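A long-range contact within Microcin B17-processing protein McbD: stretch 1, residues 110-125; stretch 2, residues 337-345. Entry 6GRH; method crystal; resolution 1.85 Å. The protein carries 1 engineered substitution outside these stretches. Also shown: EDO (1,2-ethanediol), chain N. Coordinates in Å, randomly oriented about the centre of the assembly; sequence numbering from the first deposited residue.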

ATOM      1  N   THR E 110     -13.568 -30.129  46.301  1.00 38.38           N
ATOM      2  CA  THR E 110     -13.900 -28.769  46.699  1.00 38.45           C
ATOM      3  C   THR E 110     -13.411 -27.721  45.701  1.00 36.37           C
ATOM      4  O   THR E 110     -12.432 -27.919  44.977  1.00 36.44           O
ATOM      5  N   VAL E 111     -14.127 -26.609  45.667  1.00 35.61           N
ATOM      6  CA  VAL E 111     -13.664 -25.376  45.047  1.00 34.07           C
ATOM      7  C   VAL E 111     -13.935 -24.213  45.977  1.00 33.65           C
ATOM      8  O   VAL E 111     -14.855 -24.262  46.803  1.00 32.73           O
ATOM      9  N   ARG E 112     -13.146 -23.159  45.783  1.00 32.48           N
ATOM     10  CA  ARG E 112     -13.189 -21.965  46.608  1.00 32.59           C
ATOM     11  C   ARG E 112     -14.506 -21.206  46.362  1.00 32.32           C
ATOM     12  O   ARG E 112     -15.046 -21.232  45.255  1.00 31.69           O
ATOM     13  N   ALA E 113     -15.029 -20.566  47.403  1.00 32.97           N
ATOM     14  CA  ALA E 113     -16.200 -19.710  47.266  1.00 33.04           C
ATOM     15  C   ALA E 113     -16.279 -18.725  48.415  1.00 34.13           C
ATOM     16  O   ALA E 113     -15.602 -18.891  49.442  1.00 36.25           O
ATOM     17  N   PHE E 114     -17.104 -17.707  48.261  1.00 33.88           N
ATOM     18  CA  PHE E 114     -17.498 -16.900  49.412  1.00 34.80           C
ATOM     19  C   PHE E 114     -18.993 -16.675  49.428  1.00 34.77           C
ATOM     20  O   PHE E 114     -19.636 -16.700  48.382  1.00 34.01           O
ATOM     21  N   ASN E 115     -19.545 -16.477  50.621  1.00 35.58           N
ATOM     22  CA  ASN E 115     -20.965 -16.185  50.780  1.00 36.18           C
ATOM     23  C   ASN E 115     -21.254 -14.798  50.195  1.00 35.73           C
ATOM     24  O   ASN E 115     -20.590 -13.815  50.535  1.00 36.01           O
ATOM     25  N   LEU E 116     -22.250 -14.727  49.319  1.00 35.34           N
ATOM     26  CA  LEU E 116     -22.591 -13.495  48.602  1.00 35.16           C
ATOM     27  C   LEU E 116     -22.858 -12.285  49.524  1.00 36.18           C
ATOM     28  O   LEU E 116     -22.546 -11.148  49.164  1.00 35.89           O
ATOM     29  N   PHE E 117     -23.413 -12.542  50.699  1.00 37.50           N
ATOM     30  CA  PHE E 117     -23.835 -11.478  51.610  1.00 38.90           C
ATOM     31  C   PHE E 117     -22.807 -11.153  52.698  1.00 40.35           C
ATOM     32  O   PHE E 117     -22.556  -9.980  52.972  1.00 41.61           O
ATOM     33  N   SER E 118     -22.228 -12.171  53.329  1.00 41.01           N
ATOM     34  CA  SER E 118     -21.281 -11.960  54.441  1.00 42.05           C
ATOM     35  C   SER E 118     -19.812 -11.883  53.997  1.00 42.22           C
ATOM     36  O   SER E 118     -18.956 -11.483  54.787  1.00 43.68           O
ATOM     37  N   LEU E 119     -19.531 -12.280  52.750  1.00 41.05           N
ATOM     38  CA  LEU E 119     -18.171 -12.483  52.241  1.00 41.26           C
ATOM     39  C   LEU E 119     -17.357 -13.539  53.005  1.00 42.07           C
ATOM     40  O   LEU E 119     -16.141 -13.614  52.826  1.00 41.73           O
ATOM     41  N   GLU E 120     -18.029 -14.383  53.785  1.00 42.92           N
ATOM     42  CA  GLU E 120     -17.364 -15.444  54.527  1.00 44.31           C
ATOM     43  C   GLU E 120     -16.814 -16.481  53.533  1.00 42.87           C
ATOM     44  O   GLU E 120     -17.546 -17.029  52.706  1.00 41.11           O
ATOM     45  N   GLN E 121     -15.517 -16.726  53.633  1.00 42.70           N
ATOM     46  CA  GLN E 121     -14.844 -17.660  52.760  1.00 42.59           C
ATOM     47  C   GLN E 121     -15.168 -19.087  53.150  1.00 42.78           C
ATOM     48  O   GLN E 121     -15.268 -19.410  54.324  1.00 42.44           O
ATOM     49  N   GLN E 122     -15.338 -19.934  52.142  1.00 41.86           N
ATOM     50  CA  GLN E 122     -15.606 -21.352  52.360  1.00 42.13           C
ATOM     51  C   GLN E 122     -15.282 -22.142  51.085  1.00 40.92           C
ATOM     52  O   GLN E 122     -14.612 -21.634  50.186  1.00 39.88           O
ATOM     53  N   GLU E 123     -15.727 -23.388  51.030  1.00 41.42           N
ATOM     54  CA  GLU E 123     -15.713 -24.158  49.816  1.00 41.27           C
ATOM     55  C   GLU E 123     -17.097 -24.713  49.521  1.00 39.92           C
ATOM     56  O   GLU E 123     -17.952 -24.814  50.406  1.00 40.57           O
ATOM     57  N   ILE E 124     -17.311 -25.047  48.259  1.00 37.65           N
ATOM     58  CA  ILE E 124     -18.521 -25.711  47.831  1.00 37.76           C
ATOM     59  C   ILE E 124     -18.119 -26.917  46.983  1.00 37.30           C
ATOM     60  O   ILE E 124     -16.945 -27.025  46.582  1.00 35.83           O
ATOM     61  N   PRO E 125     -19.067 -27.851  46.741  1.00 37.49           N
ATOM     62  CA  PRO E 125     -18.715 -29.024  45.947  1.00 37.16           C
ATOM     63  C   PRO E 125     -18.366 -28.690  44.519  1.00 36.22           C
ATOM     64  O   PRO E 125     -19.130 -28.009  43.835  1.00 35.71           O
ATOM     65  N   ASN E 337     -28.002 -18.651  51.958  1.00 42.19           N
ATOM     66  CA  ASN E 337     -27.136 -19.661  51.356  1.00 40.86           C
ATOM     67  C   ASN E 337     -26.968 -19.451  49.851  1.00 38.88           C
ATOM     68  O   ASN E 337     -27.432 -20.258  49.039  1.00 38.29           O
ATOM     69  N   ILE E 338     -26.314 -18.347  49.500  1.00 37.24           N
ATOM     70  CA  ILE E 338     -25.970 -18.037  48.119  1.00 36.11           C
ATOM     71  C   ILE E 338     -24.472 -17.762  48.116  1.00 34.94           C
ATOM     72  O   ILE E 338     -23.977 -16.941  48.906  1.00 35.27           O
ATOM     73  N   PHE E 339     -23.771 -18.441  47.217  1.00 33.81           N
ATOM     74  CA  PHE E 339     -22.321 -18.492  47.213  1.00 33.40           C
ATOM     75  C   PHE E 339     -21.791 -18.078  45.859  1.00 32.07           C
ATOM     76  O   PHE E 339     -22.458 -18.252  44.838  1.00 32.03           O
ATOM     77  N   VAL E 340     -20.589 -17.525  45.873  1.00 30.72           N
ATOM     78  CA  VAL E 340     -19.910 -17.131  44.677  1.00 29.40           C
ATOM     79  C   VAL E 340     -18.665 -17.996  44.553  1.00 28.88           C
ATOM     80  O   VAL E 340     -17.708 -17.817  45.310  1.00 28.03           O
ATOM     81  N   TYR E 341     -18.674 -18.923  43.591  1.00 28.32           N
ATOM     82  CA  TYR E 341     -17.446 -19.546  43.145  1.00 28.03           C
ATOM     83  C   TYR E 341     -16.675 -18.510  42.378  1.00 27.65           C
ATOM     84  O   TYR E 341     -17.263 -17.738  41.592  1.00 27.09           O
ATOM     85  N   TYR E 342     -15.360 -18.503  42.558  1.00 27.73           N
ATOM     86  CA  TYR E 342     -14.523 -17.548  41.821  1.00 27.94           C
ATOM     87  C   TYR E 342     -13.182 -18.149  41.479  1.00 27.51           C
ATOM     88  O   TYR E 342     -12.681 -19.049  42.174  1.00 27.91           O
ATOM     89  N   ALA E 343     -12.642 -17.684  40.355  1.00 26.82           N
ATOM     90  CA  ALA E 343     -11.279 -17.983  39.927  1.00 26.51           C
ATOM     91  C   ALA E 343     -10.766 -16.729  39.202  1.00 26.45           C
ATOM     92  O   ALA E 343     -11.561 -15.883  38.726  1.00 25.89           O
ATOM     93  N   ARG E 344      -9.456 -16.565  39.198  1.00 26.37           N
ATOM     94  CA  ARG E 344      -8.840 -15.442  38.517  1.00 26.04           C
ATOM     95  C   ARG E 344      -7.469 -15.787  37.965  1.00 26.19           C
ATOM     96  O   ARG E 344      -6.767 -16.672  38.474  1.00 25.49           O
ATOM     97  N   GLU E 345      -7.108 -15.069  36.900  1.00 26.49           N
ATOM     98  CA  GLU E 345      -5.858 -15.306  36.161  1.00 27.30           C
ATOM     99  C   GLU E 345      -5.282 -13.972  35.680  1.00 26.82           C
ATOM    100  O   GLU E 345      -6.006 -13.130  35.136  1.00 26.08           O
TER

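The backbone pairing sets the face for the paired strand residues. Strand 110-115 runs antiparallel to strand 339-345, and one narrow pair of bonds holds them in register: Phe114 N gives to Val340 O at 3.0 Å, and Val340 N gives to Phe114 O at 2.8 Å. Just past the end of the first strand, Leu116 N reaches Ile338 O at 2.8 Å. Alternation then sends Phe114 and Val340 to one face of the sheet and Ala113, Asn115, Phe339 and Tyr341 to the other.

On the Phe114 face the packing is apolar. Phe114 takes the p rotamer (chi1 59°), which brings the end of its ring back to the partner strand. Val340, in t, sets its CB over the ring face, 3.9 Å from the Phe114 centroid, and its CG2 lies 3.8 Å from Phe114 CE1. Leu116, t then p, has its CA-to-CB bond toward the second stretch and spans two neighbours: its CD1 is 3.8 Å from Val340 CG2, and its CD2 is 3.8 Å from Ile338 CG2. Ile338 in turn places CD1 at the edge of the Phe117 ring, 3.6 Å from Phe117 CZ. Tyr342, also p, brings CD1 to 3.6 Å from Phe114 CD2, the two rings meeting obliquely.

On the other face Ala113 carries only a methyl group, and the Phe339 and Tyr341 side chains lie on the same face. Phe339 (m) lies beside it, with CB 4.4 Å from Ala113 CB. Residues of strand 121-125 add to the surroundings: Ile124 CG2 approaches Phe339 CG at 4.2 Å, while Gln122 lays NE2 over the ring face and keeps that amide occupied by a 3.0 Å bond from NE2 to Glu123 O. Tyr341 (t) meets Val111 CG2 at its CD1, 3.7 Å away, and Ile124 CD1 lies 4.3 Å from Tyr341 CB.

Arg112 combines several kinds of contact. Its CA-to-CB bond points toward the second stretch, and in its p, t, p rotamer the aliphatic part lies over the Tyr342 ring, with CD 3.7 Å from the centroid in a CH-pi contact. Beyond it the guanidinium finds a backbone acceptor, NH1 to Tyr342 O at 2.9 Å. The arrangement also tolerates like charge: Arg344 NH1 sits over one guanidinium face, 3.9 Å from Arg112 NE. One cost remains, since Arg112 O is buried by the contact without a polar partner.

Waters join groups too far apart to bond directly. One accepts from Arg112 NH1 at 2.9 Å and bonds Tyr341 OH at 2.7 Å. Another donates to Gln121 OE1 at 2.7 Å and bonds Tyr342 OH at 2.8 Å, with a weak 3.4 Å link to Ala113 O. A 1,2-ethanediol, probably from the crystallisation liquor, accepts from Arg344 NH2 through its O2 at 2.9 Å.

The turn is braced locally: Asn115 (t) uses OD1 to accept from Phe117 N at 2.9 Å and Ser118 N at 3.0 Å.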

ATOM      1  CB  THR E 110     -13.242 -28.432  48.043  1.00 39.56           C
ATOM      2  OG1 THR E 110     -11.836 -28.677  47.951  1.00 40.41           O
ATOM      3  CG2 THR E 110     -13.824 -29.267  49.160  1.00 41.27           C
ATOM      4  CB  VAL E 111     -14.335 -25.074  43.687  1.00 33.49           C
ATOM      5  CG1 VAL E 111     -13.894 -26.094  42.659  1.00 33.75           C
ATOM      6  CG2 VAL E 111     -15.855 -25.026  43.785  1.00 33.81           C
ATOM      7  CB  ARG E 112     -11.950 -21.083  46.344  1.00 32.13           C
ATOM      8  CG  ARG E 112     -11.987 -20.346  45.002  1.00 31.76           C
ATOM      9  CD  ARG E 112     -10.675 -19.664  44.669  1.00 31.84           C
ATOM     10  NE  ARG E 112      -9.647 -20.590  44.234  1.00 31.70           N
ATOM     11  CZ  ARG E 112      -9.592 -21.165  43.030  1.00 31.83           C
ATOM     12  NH1 ARG E 112     -10.533 -20.971  42.099  1.00 31.17           N
ATOM     13  NH2 ARG E 112      -8.589 -21.988  42.761  1.00 32.01           N
ATOM     14  CB  ALA E 113     -17.466 -20.549  47.193  1.00 33.20           C
ATOM     15  CB  PHE E 114     -16.720 -15.574  49.464  1.00 34.98           C
ATOM     16  CG  PHE E 114     -16.890 -14.688  48.255  1.00 34.19           C
ATOM     17  CD1 PHE E 114     -17.948 -13.764  48.184  1.00 34.71           C
ATOM     18  CD2 PHE E 114     -15.962 -14.709  47.224  1.00 33.96           C
ATOM     19  CE1 PHE E 114     -18.088 -12.922  47.082  1.00 33.73           C
ATOM     20  CE2 PHE E 114     -16.106 -13.875  46.125  1.00 33.16           C
ATOM     21  CZ  PHE E 114     -17.165 -12.969  46.063  1.00 33.18           C
ATOM     22  CB  ASN E 115     -21.360 -16.271  52.271  1.00 37.53           C
ATOM     23  CG  ASN E 115     -22.840 -15.980  52.521  1.00 38.43           C
ATOM     24  OD1 ASN E 115     -23.284 -14.826  52.490  1.00 38.44           O
ATOM     25  ND2 ASN E 115     -23.602 -17.026  52.801  1.00 39.33           N
ATOM     26  CB  LEU E 116     -23.819 -13.738  47.713  1.00 34.72           C
ATOM     27  CG  LEU E 116     -24.360 -12.584  46.862  1.00 34.59           C
ATOM     28  CD1 LEU E 116     -23.331 -12.157  45.846  1.00 33.71           C
ATOM     29  CD2 LEU E 116     -25.651 -12.987  46.148  1.00 34.59           C
ATOM     30  CB  PHE E 117     -25.167 -11.848  52.243  1.00 39.86           C
ATOM     31  CG  PHE E 117     -26.178 -12.353  51.255  1.00 39.12           C
ATOM     32  CD1 PHE E 117     -26.711 -11.497  50.309  1.00 38.68           C
ATOM     33  CD2 PHE E 117     -26.575 -13.686  51.263  1.00 39.06           C
ATOM     34  CE1 PHE E 117     -27.639 -11.959  49.387  1.00 38.54           C
ATOM     35  CE2 PHE E 117     -27.499 -14.156  50.348  1.00 38.75           C
ATOM     36  CZ  PHE E 117     -28.040 -13.290  49.412  1.00 38.32           C
ATOM     37  CB  SER E 118     -21.426 -13.092  55.463  1.00 43.00           C
ATOM     38  OG  SER E 118     -20.868 -14.290  54.959  1.00 42.17           O
ATOM     39  CB  LEU E 119     -17.391 -11.154  52.126  1.00 41.06           C
ATOM     40  CG  LEU E 119     -18.136 -10.030  51.396  1.00 41.05           C
ATOM     41  CD1 LEU E 119     -17.223  -8.821  51.260  1.00 41.13           C
ATOM     42  CD2 LEU E 119     -18.645 -10.498  50.034  1.00 40.34           C
ATOM     43  CB  GLU E 120     -18.322 -16.107  55.535  1.00 46.29           C
ATOM     44  CG  GLU E 120     -17.783 -17.392  56.158  1.00 48.20           C
ATOM     45  CD  GLU E 120     -18.608 -17.920  57.324  1.00 50.26           C
ATOM     46  OE1 GLU E 120     -19.778 -17.520  57.505  1.00 52.25           O
ATOM     47  OE2 GLU E 120     -18.077 -18.762  58.070  1.00 51.84           O
ATOM     48  CB  GLN E 121     -13.343 -17.449  52.819  1.00 43.16           C
ATOM     49  CG  GLN E 121     -12.920 -16.076  52.324  1.00 43.30           C
ATOM     50  CD  GLN E 121     -11.424 -15.977  52.189  1.00 43.76           C
ATOM     51  OE1 GLN E 121     -10.841 -16.625  51.330  1.00 44.19           O
ATOM     52  NE2 GLN E 121     -10.788 -15.179  53.050  1.00 44.79           N
ATOM     53  CB  GLN E 122     -17.064 -21.541  52.792  1.00 42.56           C
ATOM     54  CG  GLN E 122     -18.081 -21.122  51.762  1.00 42.11           C
ATOM     55  CD  GLN E 122     -19.455 -21.653  52.089  1.00 43.39           C
ATOM     56  OE1 GLN E 122     -20.111 -21.157  52.997  1.00 44.71           O
ATOM     57  NE2 GLN E 122     -19.897 -22.678  51.354  1.00 43.57           N
ATOM     58  CB  GLU E 123     -14.671 -25.275  49.913  1.00 43.32           C
ATOM     59  CG  GLU E 123     -13.245 -24.765  49.873  1.00 44.89           C
ATOM     60  CD  GLU E 123     -12.223 -25.792  50.295  1.00 47.47           C
ATOM     61  OE1 GLU E 123     -12.395 -26.418  51.357  1.00 51.02           O
ATOM     62  OE2 GLU E 123     -11.226 -25.965  49.570  1.00 50.09           O
ATOM     63  CB  ILE E 124     -19.470 -24.752  47.090  1.00 38.08           C
ATOM     64  CG1 ILE E 124     -18.815 -24.162  45.839  1.00 37.28           C
ATOM     65  CG2 ILE E 124     -19.929 -23.637  48.036  1.00 38.65           C
ATOM     66  CD1 ILE E 124     -19.764 -23.289  45.040  1.00 37.33           C
ATOM     67  CB  PRO E 125     -19.979 -29.881  46.002  1.00 38.08           C
ATOM     68  CG  PRO E 125     -20.580 -29.528  47.307  1.00 38.75           C
ATOM     69  CD  PRO E 125     -20.379 -28.042  47.400  1.00 38.22           C
ATOM     70  CB  ASN E 337     -27.694 -21.064  51.632  1.00 41.99           C
ATOM     71  CG  ASN E 337     -27.678 -21.411  53.097  1.00 43.40           C
ATOM     72  OD1 ASN E 337     -26.691 -21.156  53.784  1.00 43.75           O
ATOM     73  ND2 ASN E 337     -28.778 -21.990  53.593  1.00 44.82           N
ATOM     74  CB  ILE E 338     -26.740 -16.826  47.555  1.00 36.40           C
ATOM     75  CG1 ILE E 338     -28.242 -17.000  47.757  1.00 37.88           C
ATOM     76  CG2 ILE E 338     -26.441 -16.652  46.068  1.00 35.57           C
ATOM     77  CD1 ILE E 338     -29.094 -15.886  47.166  1.00 37.87           C
ATOM     78  CB  PHE E 339     -21.848 -19.917  47.565  1.00 34.33           C
ATOM     79  CG  PHE E 339     -22.445 -20.412  48.828  1.00 35.67           C
ATOM     80  CD1 PHE E 339     -21.994 -19.923  50.041  1.00 36.59           C
ATOM     81  CD2 PHE E 339     -23.548 -21.260  48.804  1.00 36.41           C
ATOM     82  CE1 PHE E 339     -22.601 -20.306  51.222  1.00 37.97           C
ATOM     83  CE2 PHE E 339     -24.140 -21.666  49.972  1.00 38.01           C
ATOM     84  CZ  PHE E 339     -23.668 -21.191  51.190  1.00 38.73           C
ATOM     85  CB  VAL E 340     -19.496 -15.654  44.747  1.00 29.20           C
ATOM     86  CG1 VAL E 340     -18.852 -15.233  43.447  1.00 28.71           C
ATOM     87  CG2 VAL E 340     -20.688 -14.758  45.089  1.00 29.64           C
ATOM     88  CB  TYR E 341     -17.703 -20.732  42.216  1.00 27.77           C
ATOM     89  CG  TYR E 341     -16.499 -21.102  41.401  1.00 27.39           C
ATOM     90  CD1 TYR E 341     -15.471 -21.842  41.954  1.00 27.74           C
ATOM     91  CD2 TYR E 341     -16.387 -20.704  40.080  1.00 26.89           C
ATOM     92  CE1 TYR E 341     -14.363 -22.200  41.211  1.00 27.72           C
ATOM     93  CE2 TYR E 341     -15.262 -21.015  39.318  1.00 26.39           C
ATOM     94  CZ  TYR E 341     -14.252 -21.770  39.879  1.00 27.10           C
ATOM     95  OH  TYR E 341     -13.141 -22.082  39.122  1.00 26.50           O
ATOM     96  CB  TYR E 342     -14.370 -16.231  42.612  1.00 28.74           C
ATOM     97  CG  TYR E 342     -13.525 -16.374  43.837  1.00 30.00           C
ATOM     98  CD1 TYR E 342     -14.072 -16.812  45.025  1.00 31.24           C
ATOM     99  CD2 TYR E 342     -12.158 -16.117  43.788  1.00 30.37           C
ATOM    100  CE1 TYR E 342     -13.277 -16.992  46.150  1.00 32.59           C
ATOM    101  CE2 TYR E 342     -11.356 -16.287  44.896  1.00 31.45           C
ATOM    102  CZ  TYR E 342     -11.901 -16.741  46.064  1.00 32.53           C
ATOM    103  OH  TYR E 342     -11.086 -16.909  47.169  1.00 34.21           O
ATOM    104  CB  ALA E 343     -11.242 -19.167  39.006  1.00 26.23           C
ATOM    105  CB  ARG E 344      -8.819 -14.192  39.385  1.00 26.41           C
ATOM    106  CG  ARG E 344      -7.794 -14.168  40.506  1.00 27.33           C
ATOM    107  CD  ARG E 344      -7.908 -15.360  41.421  1.00 27.70           C
ATOM    108  NE  ARG E 344      -7.267 -15.146  42.712  1.00 29.12           N
ATOM    109  CZ  ARG E 344      -7.214 -16.058  43.687  1.00 30.33           C
ATOM    110  NH1 ARG E 344      -7.720 -17.275  43.500  1.00 30.20           N
ATOM    111  NH2 ARG E 344      -6.635 -15.753  44.858  1.00 31.32           N
ATOM    112  CB  GLU E 345      -6.123 -16.224  34.944  1.00 27.88           C
ATOM    113  CG  GLU E 345      -6.592 -17.613  35.342  1.00 29.10           C
ATOM    114  CD  GLU E 345      -6.955 -18.534  34.188  1.00 29.76           C
ATOM    115  OE1 GLU E 345      -7.341 -18.045  33.076  1.00 30.49           O
ATOM    116  OE2 GLU E 345      -6.859 -19.766  34.424  1.00 29.76           O
TER
HETATM  117  C1  EDO N 404      -6.700 -19.619  46.124  1.00 61.05           C
HETATM  118  O1  EDO N 404      -5.510 -19.008  45.615  1.00 62.29           O
HETATM  119  C2  EDO N 404      -7.600 -18.635  46.871  1.00 60.72           C
HETATM  120  O2  EDO N 404      -6.918 -17.419  47.198  1.00 60.21           O
HETATM  121  O   HOH W   1     -10.836 -23.076  40.182  1.00 34.94           O
HETATM  122  O   HOH W   2     -12.346 -17.903  49.431  1.00 45.11           O